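VP5 (Halorubrum pleomorphic virus 2, PDB 6QGI) is an envelope protein of a haloarchaeal pleomorphic virus and probably mediates fusion of the viral envelope with the host cell membrane. Local coordinates at residues Thr321-Asp325 against Phe339-Tyr344; Gly326-Ser330 against Val457-Phe462. All blocks are in the same frame, centred on the assembly; numbering follows the deposited sequence.

Contact 1: Thr321-Asp325 against Phe339-Tyr344; sequences TDASD and FSGDVY
Where two antiparallel strands part, side chains can take over the pairing from the backbone, and here a threonine and an aspartate do so. Thr321 follows strand 312-320 and faces Asp342, just ahead of strand 343-355. Thr321 N donates to Asp342 O (3.1 Å, nearly linear). The return bond goes to a side chain: with chi1 in the p well, Thr321 OG1 accepts from Asp342 N at 2.7 Å. Thr321 CG2 then lies at the edge of the Tyr344 ring, 3.4 Å from CE2. The side chains of Asp342 and Tyr344, both chi1 m, hydrogen-bond outside the two segments, to Asn64 and Asn62, respectively.

Past Thr321 the chain makes a type I turn from Asp322 to Asp325, closed by Asp325 N to Asp322 O (3.1 Å). Asp322, chi1 t, reaches forward along the chain so that OD1 accepts from Ser324 N at 3.3 Å. Asp325, chi1 m and chi2 -11°, spreads its carboxylate over two successive amides: OD1 accepts from Ser340 N (3.1 Å), OD2 from Gly341 N (3.2 Å). Its CB sits over the Phe339 ring in a CH-pi contact, 4.3 Å from the centroid. Water 1 accepts from Asp322 N (2.8 Å) and lies 2.9 Å from Asp325 OD2.

Asp322 and Gly341 approach to 4.9 Å between CA atoms. A CB on Gly341 would fall 2.2 Å from Thr321 OG1, a clash that its missing side chain avoids. An Asx turn set within a type I turn, just beyond the end of an antiparallel strand pair, is the motif represented.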
# COMPACT_ATOMS: atom_id res chain seq x y z
N THR A 321 -7.40 9.84 4.62
CA THR A 321 -7.10 9.39 5.99
C THR A 321 -7.43 10.55 6.94
O THR A 321 -7.95 10.33 8.04
CB THR A 321 -5.64 8.94 6.13
OG1 THR A 321 -4.79 10.06 5.90
CG2 THR A 321 -5.28 7.80 5.20
N ASP A 322 -7.16 11.78 6.48
CA ASP A 322 -7.42 13.02 7.20
C ASP A 322 -8.27 13.94 6.31
O ASP A 322 -7.74 14.59 5.41
CB ASP A 322 -6.09 13.69 7.60
CG ASP A 322 -6.19 14.78 8.64
OD1 ASP A 322 -7.33 15.21 8.94
OD2 ASP A 322 -5.14 15.20 9.15
N ALA A 323 -9.59 13.98 6.58
CA ALA A 323 -10.55 14.79 5.81
C ALA A 323 -10.26 16.30 5.92
O ALA A 323 -10.92 17.10 5.25
CB ALA A 323 -11.96 14.48 6.25
N SER A 324 -9.26 16.68 6.76
CA SER A 324 -8.77 18.05 6.99
C SER A 324 -8.09 18.57 5.73
O SER A 324 -8.09 19.78 5.48
CB SER A 324 -7.80 18.07 8.16
OG SER A 324 -7.32 19.38 8.44
N ASP A 325 -7.53 17.66 4.93
CA ASP A 325 -6.94 17.94 3.63
C ASP A 325 -8.06 18.35 2.69
O ASP A 325 -7.88 19.26 1.86
CB ASP A 325 -6.19 16.70 3.10
CG ASP A 325 -5.13 16.14 4.04
OD1 ASP A 325 -4.79 16.82 5.02
OD2 ASP A 325 -4.63 15.03 3.77
N PHE A 339 -0.29 17.34 2.08
CA PHE A 339 -1.42 16.84 2.87
C PHE A 339 -0.95 16.21 4.17
O PHE A 339 0.06 15.51 4.17
CB PHE A 339 -2.25 15.83 2.06
CG PHE A 339 -2.95 16.39 0.84
CD1 PHE A 339 -3.10 17.75 0.66
CD2 PHE A 339 -3.50 15.54 -0.11
CE1 PHE A 339 -3.74 18.26 -0.48
CE2 PHE A 339 -4.13 16.05 -1.25
CZ PHE A 339 -4.25 17.40 -1.42
N SER A 340 -1.68 16.48 5.27
CA SER A 340 -1.37 15.94 6.60
C SER A 340 -1.50 14.40 6.62
O SER A 340 -0.71 13.73 7.28
CB SER A 340 -2.30 16.55 7.66
OG SER A 340 -2.21 17.96 7.69
N GLY A 341 -2.50 13.89 5.90
CA GLY A 341 -2.74 12.46 5.79
C GLY A 341 -2.40 11.91 4.42
O GLY A 341 -1.64 12.52 3.68
N ASP A 342 -2.95 10.73 4.10
CA ASP A 342 -2.74 10.04 2.83
C ASP A 342 -4.01 10.06 1.98
O ASP A 342 -5.12 9.99 2.50
CB ASP A 342 -2.27 8.59 3.07
CG ASP A 342 -0.88 8.47 3.68
OD1 ASP A 342 0.06 9.10 3.14
OD2 ASP A 342 -0.74 7.74 4.68
N VAL A 343 -3.81 10.19 0.65
CA VAL A 343 -4.89 10.24 -0.35
C VAL A 343 -5.01 8.90 -1.05
O VAL A 343 -4.03 8.42 -1.61
CB VAL A 343 -4.69 11.36 -1.40
CG1 VAL A 343 -5.88 11.43 -2.37
CG2 VAL A 343 -4.48 12.70 -0.74
N TYR A 344 -6.22 8.32 -1.05
CA TYR A 344 -6.51 7.07 -1.75
C TYR A 344 -7.48 7.35 -2.90
O TYR A 344 -8.21 8.34 -2.87
CB TYR A 344 -7.03 5.98 -0.79
CG TYR A 344 -6.02 5.58 0.26
CD1 TYR A 344 -4.98 4.70 -0.05
CD2 TYR A 344 -6.06 6.12 1.54
CE1 TYR A 344 -4.02 4.36 0.90
CE2 TYR A 344 -5.11 5.78 2.50
CZ TYR A 344 -4.09 4.90 2.17
OH TYR A 344 -3.16 4.54 3.11
O HOH W 1 -5.83 12.46 4.10

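Contact 2: Gly326-Ser330 against Val457-Phe462; sequences GPLES and VTATSF
This is a loop-to-loop contact made through a single antiparallel beta bridge, joining the connection between strands 312-320 and 333-334 to the segment that leads from strand 443-450 towards helix 476-496. Residues 327-330 and 457-462 run 154° apart. Glu329 and Ala459, CA atoms 4.4 Å apart, form a non-hydrogen-bonded pair, with bonds on its two flanks: Ser330 N to Thr458 O (2.9 Å) and Thr460 N to Leu328 O (3.0 Å, more bent). Between them Glu329 CA approaches Thr458 O at 3.4 Å as a CA-H...O contact.

The backbone enters through a cis peptide before Pro327 and stays extended to Ser330. Pro327 CB rests 3.1 Å from Thr460 O. Thr460 points its CA-CB bond toward 326-330 and, with chi1 p, its OG1 donates to Leu328 O at 2.9 Å.

Leu328 (m, t) brings CD1 to the edge of the Phe462 ring, 4.1 Å from CZ, with Phe462 at chi1 m. Both side chains also touch Phe318, which continues this apolar patch onto strand 312-320. With two Thr460 donors converging on Leu328 O, the chemistry implies that one threonine reinforces, through its side chain, a join only one bridge long.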
# COMPACT_ATOMS: atom_id res chain seq x y z
N GLY A 326 -9.21 17.72 2.87
CA GLY A 326 -10.42 18.01 2.12
C GLY A 326 -11.16 19.23 2.66
O GLY A 326 -10.74 19.83 3.65
N PRO A 327 -12.27 19.62 2.02
CA PRO A 327 -12.88 18.97 0.85
C PRO A 327 -12.20 19.34 -0.47
O PRO A 327 -11.97 20.51 -0.75
CB PRO A 327 -14.33 19.48 0.89
CG PRO A 327 -14.23 20.83 1.52
CD PRO A 327 -13.07 20.77 2.48
N LEU A 328 -11.86 18.32 -1.25
CA LEU A 328 -11.26 18.45 -2.58
C LEU A 328 -12.29 19.11 -3.49
O LEU A 328 -13.48 18.83 -3.36
CB LEU A 328 -10.81 17.08 -3.10
CG LEU A 328 -9.92 16.26 -2.17
CD1 LEU A 328 -9.54 14.95 -2.79
CD2 LEU A 328 -8.66 17.03 -1.78
N GLU A 329 -11.84 20.03 -4.35
CA GLU A 329 -12.73 20.82 -5.20
C GLU A 329 -12.43 20.64 -6.70
O GLU A 329 -11.29 20.41 -7.09
CB GLU A 329 -12.62 22.32 -4.83
CG GLU A 329 -12.96 22.61 -3.37
CD GLU A 329 -12.42 23.88 -2.73
OE1 GLU A 329 -11.62 24.60 -3.38
OE2 GLU A 329 -12.80 24.14 -1.57
N SER A 330 -13.49 20.77 -7.53
CA SER A 330 -13.43 20.65 -8.99
C SER A 330 -12.63 21.82 -9.59
O SER A 330 -12.80 22.97 -9.18
CB SER A 330 -14.84 20.62 -9.58
OG SER A 330 -14.83 20.23 -10.94
N VAL A 457 -21.07 18.57 -9.58
CA VAL A 457 -20.87 19.31 -8.33
C VAL A 457 -19.47 19.96 -8.31
O VAL A 457 -18.63 19.63 -9.14
CB VAL A 457 -21.14 18.44 -7.07
CG1 VAL A 457 -22.59 17.98 -7.03
CG2 VAL A 457 -20.19 17.25 -6.99
N THR A 458 -19.22 20.88 -7.36
CA THR A 458 -17.96 21.63 -7.25
C THR A 458 -17.07 21.19 -6.07
O THR A 458 -15.90 21.56 -6.05
CB THR A 458 -18.25 23.13 -7.13
OG1 THR A 458 -19.10 23.37 -6.01
CG2 THR A 458 -18.86 23.71 -8.40
N ALA A 459 -17.62 20.44 -5.11
CA ALA A 459 -16.85 20.01 -3.93
C ALA A 459 -17.15 18.56 -3.53
O ALA A 459 -18.17 17.99 -3.92
CB ALA A 459 -17.13 20.94 -2.76
N THR A 460 -16.24 17.97 -2.73
CA THR A 460 -16.35 16.61 -2.20
C THR A 460 -16.85 16.63 -0.75
O THR A 460 -16.69 17.64 -0.06
CB THR A 460 -15.00 15.87 -2.29
OG1 THR A 460 -13.99 16.62 -1.61
CG2 THR A 460 -14.57 15.57 -3.72
N SER A 461 -17.45 15.52 -0.30
CA SER A 461 -17.96 15.32 1.07
C SER A 461 -17.53 13.94 1.55
O SER A 461 -17.99 12.93 1.01
CB SER A 461 -19.47 15.50 1.12
OG SER A 461 -19.99 15.23 2.42
N PHE A 462 -16.63 13.90 2.54
CA PHE A 462 -16.08 12.66 3.09
C PHE A 462 -16.90 12.18 4.29
O PHE A 462 -17.23 12.97 5.18
CB PHE A 462 -14.59 12.83 3.45
CG PHE A 462 -13.73 12.99 2.22
CD1 PHE A 462 -13.30 11.88 1.50
CD2 PHE A 462 -13.41 14.25 1.73
CE1 PHE A 462 -12.56 12.03 0.33
CE2 PHE A 462 -12.68 14.40 0.56
CZ PHE A 462 -12.26 13.29 -0.14

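Followed from the N terminus, the chain leaves strand 312-320 and enters the first segments of both contacts without a break, 321-325 and then 326-330. Contact 1 closes a short loop, since the chain returns after 13 residues, including the brief strand 333-334, to run into strand 343-355. Contact 2 waits far longer: 126 residues, nearly half of them in strands, intervene before 457-462 arrives. The contacts therefore cross rather than nest. Their centres lie 13 Å apart, and they meet where Ala323 CB packs 4.2 Å from Phe462 CB. Together they tie one connecting segment of the large antiparallel sheet to its neighbouring strand and to the approach to helix 476-496.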